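Local coordinates for protein putative dehydratase (Mesorhizobium loti, PDB 2POZ) that is of unproven function but probably acts as a lyase of the enolase superfamily, in the mandelate racemase-like group, and assembles as an octamer, at residues 110-114 / 320-324; 261-265 / 289-293; 311-316 / 345-351; 65-71 / 100-104; 36-40 / 87-91. All coordinates share one frame; numbering follows the deposited sequence.

Contact 1: residues 110-114 / 320-324; sequences VPVYE and QLEAN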
# COMPACT_ATOMS: atom_id res chain seq x y z
N VAL A 110 -37.73 28.53 15.36
CA VAL A 110 -37.38 28.35 13.95
C VAL A 110 -37.12 26.90 13.57
O VAL A 110 -36.91 26.05 14.43
CB VAL A 110 -36.13 29.18 13.58
CG1 VAL A 110 -36.40 30.67 13.79
CG2 VAL A 110 -34.94 28.73 14.41
N PRO A 111 -37.15 26.59 12.26
CA PRO A 111 -36.90 25.22 11.80
C PRO A 111 -35.48 24.80 12.19
O PRO A 111 -34.59 25.64 12.32
CB PRO A 111 -37.06 25.33 10.29
CG PRO A 111 -38.05 26.46 10.12
CD PRO A 111 -37.56 27.46 11.14
N VAL A 112 -35.27 23.50 12.38
CA VAL A 112 -33.94 23.03 12.73
C VAL A 112 -32.93 23.41 11.65
O VAL A 112 -31.77 23.69 11.96
CB VAL A 112 -33.92 21.50 12.95
CG1 VAL A 112 -32.48 21.02 13.11
CG2 VAL A 112 -34.72 21.15 14.20
N TYR A 113 -33.34 23.44 10.39
CA TYR A 113 -32.38 23.80 9.35
C TYR A 113 -31.82 25.22 9.49
O TYR A 113 -30.74 25.50 8.97
CB TYR A 113 -32.95 23.57 7.94
CG TYR A 113 -34.24 24.28 7.62
CD1 TYR A 113 -34.30 25.67 7.50
CD2 TYR A 113 -35.40 23.54 7.39
CE1 TYR A 113 -35.49 26.31 7.15
CE2 TYR A 113 -36.59 24.17 7.03
CZ TYR A 113 -36.63 25.55 6.91
OH TYR A 113 -37.81 26.15 6.54
N GLU A 114 -32.54 26.10 10.18
CA GLU A 114 -32.03 27.46 10.38
C GLU A 114 -30.87 27.41 11.38
O GLU A 114 -29.89 28.14 11.24
CB GLU A 114 -33.11 28.41 10.92
CG GLU A 114 -34.10 28.92 9.88
CD GLU A 114 -33.42 29.53 8.65
OE1 GLU A 114 -32.35 30.17 8.80
OE2 GLU A 114 -33.96 29.39 7.54
N GLN A 320 -35.51 18.35 7.15
CA GLN A 320 -34.73 19.37 7.86
C GLN A 320 -33.29 19.32 7.38
O GLN A 320 -32.65 20.35 7.18
CB GLN A 320 -34.76 19.11 9.37
CG GLN A 320 -36.10 19.41 10.05
CD GLN A 320 -36.51 20.86 9.91
OE1 GLN A 320 -35.70 21.77 10.08
NE2 GLN A 320 -37.79 21.09 9.60
N LEU A 321 -32.78 18.10 7.18
CA LEU A 321 -31.41 17.91 6.72
C LEU A 321 -31.25 18.26 5.24
O LEU A 321 -30.34 19.01 4.87
CB LEU A 321 -31.00 16.45 6.95
CG LEU A 321 -29.62 15.99 6.49
CD1 LEU A 321 -28.61 16.20 7.60
CD2 LEU A 321 -29.67 14.51 6.11
N GLU A 322 -32.14 17.74 4.41
CA GLU A 322 -32.07 17.97 2.98
C GLU A 322 -32.27 19.43 2.58
O GLU A 322 -31.93 19.83 1.47
CB GLU A 322 -33.09 17.08 2.27
CG GLU A 322 -32.96 15.62 2.67
CD GLU A 322 -33.96 14.71 1.98
OE1 GLU A 322 -35.14 15.12 1.83
OE2 GLU A 322 -33.57 13.59 1.60
N ALA A 323 -32.81 20.22 3.49
CA ALA A 323 -33.01 21.64 3.21
C ALA A 323 -31.68 22.37 3.41
O ALA A 323 -31.44 23.42 2.81
CB ALA A 323 -34.06 22.22 4.15
N ASN A 324 -30.80 21.77 4.21
CA ASN A 324 -29.54 22.39 4.59
C ASN A 324 -28.21 21.92 3.97
O ASN A 324 -27.32 22.74 3.74
CB ASN A 324 -29.45 22.36 6.12
CG ASN A 324 -28.15 22.90 6.67
OD1 ASN A 324 -27.19 22.17 6.87
ND2 ASN A 324 -28.11 24.20 6.92
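Gln320, on helix 312-324, reaches across to the backbone that opens the short helix 112-115. Its CB leaves the helix flank, and the chain bends at the next step (chi2 -61°), which turns the amide toward residues 111-113. CG passes 4.2 Å from Val112 CB. CD lies 3.8 Å from Tyr113 CD2. OE1 accepts a hydrogen bond of 2.9 Å from Tyr113 N, and the donor sits nearly along the C=O axis. Val112 N is equally near to OE1, at 2.9 Å. NE2 runs beside the Tyr113 ring and has a weak hydrogen bond to Leu366 O.

The amide and the Tyr113 ring lie almost parallel, with planes 3° apart. Tyr113 CG stands between its own backbone N and carbonyl carbon (chi1 56°), which brings the ring over Pro111 CB on one face. Ala323 CB touches Tyr113 CD2 at 3.7 Å. The ring hydroxyl is held by Pro361 O. Asn324 lies one residue further on, with CB 4.1 Å from Tyr113 CB. Its OD1 accepts from Lys291 NZ and its ND2 donates to Gly118 O.

The contact joins the N-terminal capping domain to a helix of the C-terminal barrel, the two-domain build of the enolase superfamily.

Contact 2: residues 261-265 / 289-293; sequences TRFGF and ETKKI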
# COMPACT_ATOMS: atom_id res chain seq x y z
N THR A 261 -22.91 6.33 11.97
CA THR A 261 -22.07 7.42 12.49
C THR A 261 -20.90 7.79 11.59
O THR A 261 -20.60 7.09 10.62
CB THR A 261 -21.48 7.13 13.90
OG1 THR A 261 -20.36 6.25 13.79
CG2 THR A 261 -22.54 6.53 14.82
N ARG A 262 -20.25 8.90 11.92
CA ARG A 262 -19.08 9.37 11.18
C ARG A 262 -18.02 8.27 11.20
O ARG A 262 -17.26 8.11 10.25
CB ARG A 262 -18.46 10.58 11.88
CG ARG A 262 -19.15 11.91 11.71
CD ARG A 262 -18.64 12.83 12.82
NE ARG A 262 -19.24 12.44 14.10
CZ ARG A 262 -18.80 12.82 15.30
NH1 ARG A 262 -17.73 13.61 15.41
NH2 ARG A 262 -19.45 12.43 16.39
N PHE A 263 -17.95 7.55 12.31
CA PHE A 263 -16.96 6.50 12.50
C PHE A 263 -17.21 5.33 11.57
O PHE A 263 -16.26 4.68 11.12
CB PHE A 263 -16.96 6.06 13.96
CG PHE A 263 -16.93 7.22 14.94
CD1 PHE A 263 -17.57 7.13 16.16
CD2 PHE A 263 -16.28 8.40 14.61
CE1 PHE A 263 -17.56 8.21 17.06
CE2 PHE A 263 -16.26 9.49 15.48
CZ PHE A 263 -16.90 9.39 16.71
N GLY A 264 -18.48 5.05 11.28
CA GLY A 264 -18.79 3.96 10.37
C GLY A 264 -18.54 4.42 8.95
O GLY A 264 -17.97 3.68 8.13
N PHE A 265 -18.95 5.65 8.63
CA PHE A 265 -18.75 6.16 7.29
C PHE A 265 -17.30 6.40 6.89
O PHE A 265 -16.97 6.37 5.71
CB PHE A 265 -19.60 7.41 7.05
CG PHE A 265 -21.04 7.09 6.73
CD1 PHE A 265 -21.98 6.96 7.74
CD2 PHE A 265 -21.41 6.78 5.42
CE1 PHE A 265 -23.28 6.52 7.45
CE2 PHE A 265 -22.70 6.34 5.12
CZ PHE A 265 -23.64 6.21 6.14
N GLU A 289 -25.44 14.45 13.60
CA GLU A 289 -24.45 13.44 13.24
C GLU A 289 -24.51 13.21 11.72
O GLU A 289 -23.48 13.09 11.06
CB GLU A 289 -24.73 12.14 14.00
CG GLU A 289 -23.74 11.00 13.73
CD GLU A 289 -22.31 11.32 14.17
OE1 GLU A 289 -22.13 12.19 15.06
OE2 GLU A 289 -21.38 10.69 13.65
N THR A 290 -25.71 13.16 11.16
CA THR A 290 -25.83 12.94 9.73
C THR A 290 -25.34 14.17 8.96
O THR A 290 -24.75 14.04 7.89
CB THR A 290 -27.27 12.59 9.33
OG1 THR A 290 -27.65 11.38 10.00
CG2 THR A 290 -27.38 12.35 7.82
N LYS A 291 -25.59 15.36 9.49
CA LYS A 291 -25.10 16.57 8.84
C LYS A 291 -23.56 16.49 8.80
O LYS A 291 -22.94 16.83 7.79
CB LYS A 291 -25.54 17.82 9.60
CG LYS A 291 -24.94 19.12 9.04
CD LYS A 291 -25.46 20.36 9.77
CE LYS A 291 -24.73 21.61 9.30
NZ LYS A 291 -24.79 21.79 7.81
N LYS A 292 -22.96 16.02 9.90
CA LYS A 292 -21.51 15.88 9.98
C LYS A 292 -21.03 14.84 8.97
O LYS A 292 -20.01 15.04 8.29
CB LYS A 292 -21.08 15.45 11.39
CG LYS A 292 -21.32 16.52 12.45
CD LYS A 292 -21.12 15.98 13.85
CE LYS A 292 -21.19 17.11 14.87
NZ LYS A 292 -21.10 16.57 16.25
N ILE A 293 -21.75 13.73 8.87
CA ILE A 293 -21.41 12.69 7.92
C ILE A 293 -21.45 13.26 6.49
O ILE A 293 -20.56 13.00 5.70
CB ILE A 293 -22.39 11.49 8.04
CG1 ILE A 293 -22.14 10.75 9.35
CG2 ILE A 293 -22.24 10.55 6.83
CD1 ILE A 293 -23.14 9.66 9.65
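Thr261 touches Glu289 at the start of helix 261-269, with its CB 3.6 Å from Glu289 OE2. Its carbonyl carbon also meets Ile293 CD1. Its OG1 takes a weak hydrogen bond from Phe263 N.

Arg262 comes next and carries the polar part of the contact. Its backbone N gives a hydrogen bond of 2.7 Å to Glu289 OE2, met nearly end-on to the C-O bond. The side chain then bends at chi3 (-74°) and returns to the same oxygen. NE donates to Glu289 OE2 at 2.8 Å. OE2 lies in the guanidinium plane, and NE meets it on the syn side, tilted out of the carboxylate plane. A weak bond from NH2 to Glu289 OE1 completes the salt bridge. One carboxylate oxygen is thus gripped by two N-H groups of one residue. The two flat groups are turned 56° apart.

These helices are neighbours on the outside of the C-terminal barrel, whose parallel strands include 253-255 and 276-277. The axes of segments 261-265 and 289-293 approach to 9.3 Å, at 30°.

Phe263 puts its CZ over one guanidinium face of Arg262, and Lys292 CD lies over the opposite face. Lys292 NZ itself pairs with Glu69. Arg262 NH1 forms a salt bridge with Glu298 of a second subunit.

Phe265 turns its ring to Ile293. Ile293 CG2 makes a CH-pi contact over the face, 3.9 Å from the ring centroid, and Ile293 CD1 meets Phe265 CD1 at 3.5 Å.

Contact 3: residues 311-316 / 345-351; sequences SSLIET and EVLENPP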
# COMPACT_ATOMS: atom_id res chain seq x y z
N SER A 311 -42.48 6.51 9.53
CA SER A 311 -43.73 7.26 9.54
C SER A 311 -43.47 8.66 8.97
O SER A 311 -42.34 8.99 8.59
CB SER A 311 -44.25 7.38 10.97
OG SER A 311 -43.47 8.31 11.70
N SER A 312 -44.52 9.47 8.92
CA SER A 312 -44.41 10.85 8.43
C SER A 312 -43.40 11.65 9.26
O SER A 312 -42.82 12.63 8.78
CB SER A 312 -45.77 11.55 8.50
OG SER A 312 -46.72 10.92 7.67
N LEU A 313 -43.21 11.26 10.52
CA LEU A 313 -42.28 11.98 11.38
C LEU A 313 -40.84 11.92 10.86
O LEU A 313 -40.24 12.96 10.59
CB LEU A 313 -42.33 11.44 12.82
CG LEU A 313 -41.33 12.07 13.82
CD1 LEU A 313 -41.50 13.59 13.83
CD2 LEU A 313 -41.55 11.50 15.21
N ILE A 314 -40.29 10.73 10.70
CA ILE A 314 -38.91 10.64 10.22
C ILE A 314 -38.74 11.24 8.82
O ILE A 314 -37.67 11.74 8.49
CB ILE A 314 -38.36 9.20 10.25
CG1 ILE A 314 -36.85 9.23 10.02
CG2 ILE A 314 -39.03 8.35 9.18
CD1 ILE A 314 -36.11 8.03 10.60
N GLU A 315 -39.79 11.19 8.01
CA GLU A 315 -39.71 11.77 6.67
C GLU A 315 -39.58 13.29 6.78
O GLU A 315 -38.78 13.92 6.09
CB GLU A 315 -40.96 11.43 5.84
CG GLU A 315 -41.12 9.96 5.51
CD GLU A 315 -42.38 9.69 4.70
OE1 GLU A 315 -42.58 10.38 3.67
OE2 GLU A 315 -43.16 8.78 5.08
N THR A 316 -40.39 13.88 7.66
CA THR A 316 -40.36 15.32 7.85
C THR A 316 -39.03 15.76 8.46
O THR A 316 -38.46 16.78 8.07
CB THR A 316 -41.52 15.78 8.74
OG1 THR A 316 -42.76 15.41 8.12
CG2 THR A 316 -41.49 17.29 8.95
N GLU A 345 -51.34 7.67 10.58
CA GLU A 345 -50.78 8.99 10.33
C GLU A 345 -50.38 9.57 11.69
O GLU A 345 -51.23 9.81 12.54
CB GLU A 345 -51.81 9.90 9.66
CG GLU A 345 -51.27 11.29 9.37
CD GLU A 345 -49.97 11.25 8.58
OE1 GLU A 345 -49.99 10.79 7.42
OE2 GLU A 345 -48.93 11.68 9.13
N VAL A 346 -49.08 9.78 11.90
CA VAL A 346 -48.60 10.31 13.17
C VAL A 346 -48.53 11.83 13.22
O VAL A 346 -48.37 12.42 14.28
CB VAL A 346 -47.18 9.75 13.51
CG1 VAL A 346 -47.21 8.22 13.50
CG2 VAL A 346 -46.17 10.27 12.50
N LEU A 347 -48.64 12.48 12.07
CA LEU A 347 -48.56 13.94 12.05
C LEU A 347 -49.86 14.63 11.71
O LEU A 347 -50.65 14.13 10.91
CB LEU A 347 -47.49 14.39 11.05
CG LEU A 347 -46.05 13.97 11.33
CD1 LEU A 347 -45.13 14.64 10.32
CD2 LEU A 347 -45.66 14.35 12.75
N GLU A 348 -50.07 15.78 12.32
CA GLU A 348 -51.27 16.56 12.07
C GLU A 348 -51.11 17.21 10.70
O GLU A 348 -52.07 17.39 9.95
CB GLU A 348 -51.43 17.64 13.14
CG GLU A 348 -52.82 18.23 13.19
CD GLU A 348 -53.83 17.22 13.69
OE1 GLU A 348 -53.74 16.83 14.87
OE2 GLU A 348 -54.71 16.83 12.89
N ASN A 349 -49.86 17.53 10.37
CA ASN A 349 -49.53 18.18 9.11
C ASN A 349 -48.43 17.43 8.36
O ASN A 349 -47.31 17.92 8.23
CB ASN A 349 -49.09 19.61 9.40
CG ASN A 349 -48.43 19.73 10.76
OD1 ASN A 349 -47.43 19.06 11.05
ND2 ASN A 349 -48.99 20.57 11.62
N PRO A 350 -48.74 16.23 7.87
CA PRO A 350 -47.73 15.46 7.14
C PRO A 350 -47.29 16.18 5.88
O PRO A 350 -48.05 16.97 5.31
CB PRO A 350 -48.46 14.15 6.85
CG PRO A 350 -49.88 14.59 6.69
CD PRO A 350 -50.05 15.56 7.82
N PRO A 351 -46.06 15.94 5.43
CA PRO A 351 -45.58 16.62 4.22
C PRO A 351 -46.31 16.03 3.01
O PRO A 351 -46.48 14.81 2.93
CB PRO A 351 -44.09 16.30 4.22
CG PRO A 351 -44.06 14.92 4.81
CD PRO A 351 -45.03 15.03 5.96
O HOH W 1 -47.30 8.44 9.62
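Ser312 and Pro350 bring the two backbones within 5.8 Å, CA to CA, where the first turn of helix 312-324 faces the irregular loop 345-351. The helix follows strand 303-304 of the C-terminal barrel. Ser311 is its N-cap: OG accepts from Leu313 N and also bonds Glu36. A water links the segments, accepting from Ser312 N and Val346 N.

Glu345 OE2 accepts from Ser312 OG at 2.8 Å through its syn lone pair. The anti lone pair of that oxygen takes Leu347 N, so OE2 ties the helix start and its own loop together. The glutamate chain reaches back by a bend at chi2 (53°), and its OE1 is held by Tyr343 OH.

Apolar groups fill the rest. Val346 CG2 points between Ser311 OG and Leu313, 4.0 Å from Leu313 CB. Leu347 CD1 lies 3.6 Å from Ser312 CB.

Thr316 OG1 donates back to Ser312 O at 2.9 Å, and Thr316 N reaches that carbonyl from the opposite face of its plane. The same OG1 lies against Leu347 CD1 and is 3.2 Å from Pro351 CD.

Contact 4: residues 65-71 / 100-104; sequences PSRIEEL and LWDIK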
# COMPACT_ATOMS: atom_id res chain seq x y z
N PRO A 65 -32.23 19.69 27.99
CA PRO A 65 -32.23 19.25 26.59
C PRO A 65 -31.44 20.14 25.62
O PRO A 65 -31.16 19.73 24.50
CB PRO A 65 -33.72 19.21 26.24
CG PRO A 65 -34.28 20.34 27.07
CD PRO A 65 -33.57 20.15 28.41
N SER A 66 -31.09 21.35 26.05
CA SER A 66 -30.34 22.25 25.17
C SER A 66 -28.90 21.77 24.93
O SER A 66 -28.29 22.12 23.92
CB SER A 66 -30.32 23.67 25.74
OG SER A 66 -29.44 23.75 26.85
N ARG A 67 -28.37 20.96 25.85
CA ARG A 67 -27.00 20.44 25.70
C ARG A 67 -27.02 19.17 24.85
O ARG A 67 -26.72 18.08 25.32
CB ARG A 67 -26.40 20.15 27.08
CG ARG A 67 -26.11 21.39 27.93
CD ARG A 67 -25.40 21.01 29.24
NE ARG A 67 -26.33 20.93 30.36
CZ ARG A 67 -26.03 20.40 31.55
NH1 ARG A 67 -24.82 19.91 31.78
NH2 ARG A 67 -26.95 20.39 32.52
N ILE A 68 -27.36 19.33 23.58
CA ILE A 68 -27.45 18.18 22.68
C ILE A 68 -26.14 17.45 22.46
O ILE A 68 -26.08 16.23 22.59
CB ILE A 68 -28.05 18.60 21.34
CG1 ILE A 68 -29.35 19.36 21.57
CG2 ILE A 68 -28.30 17.36 20.47
CD1 ILE A 68 -30.10 19.73 20.29
N GLU A 69 -25.08 18.17 22.11
CA GLU A 69 -23.79 17.52 21.89
C GLU A 69 -23.35 16.77 23.14
O GLU A 69 -22.82 15.66 23.05
CB GLU A 69 -22.71 18.55 21.50
CG GLU A 69 -22.82 19.11 20.08
CD GLU A 69 -22.15 18.22 19.03
OE1 GLU A 69 -21.54 17.19 19.40
OE2 GLU A 69 -22.24 18.57 17.84
N GLU A 70 -23.57 17.36 24.31
CA GLU A 70 -23.18 16.69 25.56
C GLU A 70 -23.95 15.40 25.79
O GLU A 70 -23.37 14.39 26.17
CB GLU A 70 -23.37 17.62 26.76
CG GLU A 70 -22.84 17.01 28.07
CD GLU A 70 -22.96 17.97 29.25
OE1 GLU A 70 -24.09 18.23 29.69
OE2 GLU A 70 -21.91 18.46 29.72
N LEU A 71 -25.26 15.45 25.58
CA LEU A 71 -26.11 14.28 25.77
C LEU A 71 -25.73 13.16 24.81
O LEU A 71 -25.69 11.99 25.19
CB LEU A 71 -27.58 14.65 25.56
CG LEU A 71 -28.37 15.24 26.75
CD1 LEU A 71 -28.39 14.23 27.88
CD2 LEU A 71 -27.73 16.53 27.21
N LEU A 100 -34.36 16.13 20.59
CA LEU A 100 -33.66 17.22 21.24
C LEU A 100 -33.59 18.44 20.32
O LEU A 100 -33.83 19.56 20.77
CB LEU A 100 -32.26 16.77 21.66
CG LEU A 100 -32.30 15.75 22.79
CD1 LEU A 100 -30.90 15.23 23.09
CD2 LEU A 100 -32.92 16.40 24.04
N TRP A 101 -33.27 18.23 19.04
CA TRP A 101 -33.21 19.34 18.09
C TRP A 101 -34.61 19.93 17.89
O TRP A 101 -34.77 21.14 17.67
CB TRP A 101 -32.64 18.89 16.74
CG TRP A 101 -31.15 18.75 16.76
CD1 TRP A 101 -30.43 17.59 16.80
CD2 TRP A 101 -30.20 19.82 16.82
NE1 TRP A 101 -29.08 17.87 16.88
CE2 TRP A 101 -28.91 19.23 16.90
CE3 TRP A 101 -30.30 21.22 16.82
CZ2 TRP A 101 -27.75 20.00 16.97
CZ3 TRP A 101 -29.14 21.98 16.90
CH2 TRP A 101 -27.88 21.37 16.97
N ASP A 102 -35.63 19.08 17.96
CA ASP A 102 -37.00 19.55 17.80
C ASP A 102 -37.29 20.54 18.95
O ASP A 102 -37.83 21.63 18.73
CB ASP A 102 -37.95 18.34 17.87
CG ASP A 102 -39.36 18.66 17.39
OD1 ASP A 102 -39.54 19.64 16.61
OD2 ASP A 102 -40.28 17.92 17.77
N ILE A 103 -36.90 20.18 20.16
CA ILE A 103 -37.11 21.05 21.32
C ILE A 103 -36.33 22.35 21.19
O ILE A 103 -36.85 23.43 21.50
CB ILE A 103 -36.71 20.33 22.63
CG1 ILE A 103 -37.76 19.26 22.95
CG2 ILE A 103 -36.58 21.34 23.77
CD1 ILE A 103 -37.36 18.31 24.05
N LYS A 104 -35.09 22.26 20.73
CA LYS A 104 -34.27 23.45 20.57
C LYS A 104 -34.88 24.39 19.54
O LYS A 104 -34.93 25.60 19.75
CB LYS A 104 -32.84 23.08 20.17
CG LYS A 104 -31.87 24.27 20.13
CD LYS A 104 -30.45 23.83 19.77
CE LYS A 104 -29.75 23.19 20.96
NZ LYS A 104 -29.36 24.19 21.98
O HOH W 2 -32.92 20.81 23.02
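Ile68 lays its CD1 over the face of the Trp101 indole. The methyl stands 3.6 Å from the centroid of the five-membered ring and 18° off the normal, a CH-pi contact. Ile68 CG2 leans toward Trp101 NE1 at 3.7 Å. Beside the ring, CD1 also meets Lys104 CE at 3.5 Å. The Ile68 and Leu100 side chains lie alongside, pointing opposite ways, with Ile68 CG1 3.9 Å from Leu100 CB.

Pro65 extends this apolar patch. Its CB touches Leu100 CD2 at 3.7 Å, and its CG meets Ile103 CG2. Leu71 CB adds a looser touch on Leu100 CD1.

One direct hydrogen bond joins the segments. Lys104 bends at chi3 (-77°) and again at chi4 (-73°), which brings CE against Ile68 CD1 and NZ to Ser66 O. NZ donates to this oxygen at 3.0 Å, in the carbonyl plane and on a lone pair. A water is bonded to Leu100 O; its link to Pro65 O is doubtful.

Further out, Ser66 OG is held by Asp64. Phe116 packs edge-to-face with Trp101. Glu114 of a second subunit forms a salt bridge with Lys104 NZ. The contact pairs the start of helix 68-78 with helix 87-108, two helices of the N-terminal capping domain.

The ammonium group of Lys104 therefore serves both the fold and the subunit interface. With a carbonyl and a carboxylate as partners, it would be expected to stay charged although the residue is buried.

Contact 5: residues 36-40 / 87-91; sequences EAGIA and AIIFA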
# COMPACT_ATOMS: atom_id res chain seq x y z
N GLU A 36 -37.78 9.65 15.81
CA GLU A 36 -38.08 8.31 15.30
C GLU A 36 -36.82 7.48 15.05
O GLU A 36 -35.85 7.96 14.48
CB GLU A 36 -38.89 8.41 14.00
CG GLU A 36 -39.42 7.07 13.47
CD GLU A 36 -40.44 7.23 12.34
OE1 GLU A 36 -41.04 8.31 12.22
OE2 GLU A 36 -40.65 6.26 11.58
N ALA A 37 -36.85 6.23 15.48
CA ALA A 37 -35.73 5.32 15.28
C ALA A 37 -35.97 4.64 13.94
O ALA A 37 -37.08 4.16 13.67
CB ALA A 37 -35.68 4.29 16.41
N GLY A 38 -34.95 4.59 13.09
CA GLY A 38 -35.10 4.00 11.77
C GLY A 38 -35.26 2.49 11.69
O GLY A 38 -34.81 1.88 10.72
N ILE A 39 -35.88 1.87 12.69
CA ILE A 39 -36.08 0.42 12.66
C ILE A 39 -37.57 0.10 12.47
O ILE A 39 -38.15 -0.66 13.24
CB ILE A 39 -35.57 -0.23 13.96
CG1 ILE A 39 -34.18 0.31 14.33
CG2 ILE A 39 -35.51 -1.75 13.79
CD1 ILE A 39 -33.05 -0.09 13.38
N ALA A 40 -38.17 0.69 11.45
CA ALA A 40 -39.59 0.48 11.15
C ALA A 40 -39.84 -0.80 10.35
O ALA A 40 -40.98 -1.22 10.16
CB ALA A 40 -40.13 1.68 10.38
N ALA A 87 -26.94 -0.74 14.43
CA ALA A 87 -28.23 -0.12 14.16
C ALA A 87 -29.16 0.06 15.36
O ALA A 87 -29.85 1.06 15.46
CB ALA A 87 -28.96 -0.91 13.06
N ILE A 88 -29.18 -0.89 16.28
CA ILE A 88 -30.08 -0.76 17.42
C ILE A 88 -29.67 0.35 18.39
O ILE A 88 -30.47 1.23 18.70
CB ILE A 88 -30.23 -2.09 18.16
CG1 ILE A 88 -30.78 -3.16 17.21
CG2 ILE A 88 -31.12 -1.89 19.39
CD1 ILE A 88 -32.07 -2.77 16.47
N ILE A 89 -28.43 0.32 18.86
CA ILE A 89 -27.97 1.36 19.77
C ILE A 89 -28.06 2.73 19.09
O ILE A 89 -28.58 3.70 19.68
CB ILE A 89 -26.51 1.11 20.26
CG1 ILE A 89 -26.06 2.24 21.20
CG2 ILE A 89 -25.55 1.05 19.07
CD1 ILE A 89 -26.77 2.26 22.52
N PHE A 90 -27.61 2.83 17.85
CA PHE A 90 -27.65 4.12 17.19
C PHE A 90 -29.01 4.61 16.74
O PHE A 90 -29.22 5.82 16.63
CB PHE A 90 -26.61 4.19 16.07
CG PHE A 90 -25.21 4.39 16.59
CD1 PHE A 90 -24.25 3.40 16.45
CD2 PHE A 90 -24.91 5.52 17.34
CE1 PHE A 90 -22.99 3.53 17.07
CE2 PHE A 90 -23.66 5.66 17.96
CZ PHE A 90 -22.70 4.66 17.82
N ALA A 91 -29.94 3.69 16.51
CA ALA A 91 -31.29 4.10 16.13
C ALA A 91 -31.93 4.70 17.39
O ALA A 91 -32.71 5.65 17.31
CB ALA A 91 -32.10 2.90 15.63
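The CG1 branch of Ile39 packs on Ala91, with Ile39 CG1 3.6 Å from Ala91 CB. The terminal methyl continues along the helix. Ile39 CD1 is 3.9 Å from Ala91 CB, 4.2 Å from Ala87 CB and 4.2 Å from Ile88 CD1. One methyl thus meets side chains from a full turn of helix 87-108. The torsions explain this reach. CG1 stands opposite the carbonyl carbon (chi1 -46°), and the chain bends at chi2 (-68°), which directs CD1 at the first turn of the helix.

Ala37 makes the second touch. Its CB is 3.9 Å from Ala91 CB and 3.4 Å from Ala91 O. The two backbones come close here, with Ala37 CA 4.7 Å from Ala91 CA. Small residues on both sides make this spacing possible. Gly38 follows, and its N lies 4.2 Å from Ala91 CB.

The contact sits where strand 33-37 of the antiparallel sheet in the N-terminal capping domain runs out into a loop. The first turn of helix 87-108 packs against this strand end. Beyond the two segments, Ile39 also touches Ala48 of helix 45-59. Trp81 of a third subunit packs on both Ile39 and Ala87, and Ile88 meets Ile88 of that subunit. The patch therefore borders a subunit interface.

No hydrogen bond joins the two segments. Across them the attraction is van der Waals and hydrophobic, and it depends on the fit of aliphatic groups around Ala91 rather than on any directed bond.

Overall arrangement
All five contacts are buried. Contact 5 lies nearest the chain centre, about 10 Å from it, and contact 4 farthest, about 22 Å. Contacts 4 and 5 share helix 87-108 of the capping domain, while contacts 1 and 3 share helix 312-324 of the barrel. Contact 1 spans both domains. Contact 2 lies wholly in the barrel but is tied to contact 4 by the Lys292-Glu69 salt bridge, and Glu36 links contact 5 to the helix start in contact 3. Contact 5 is apolar, contact 2 joins a salt bridge to aromatic-aliphatic packing, and contacts 1, 3 and 4 combine hydrogen bonds with apolar packing. Contacts 1, 2 and 4 border a second subunit; contacts 2 and 5 border a third.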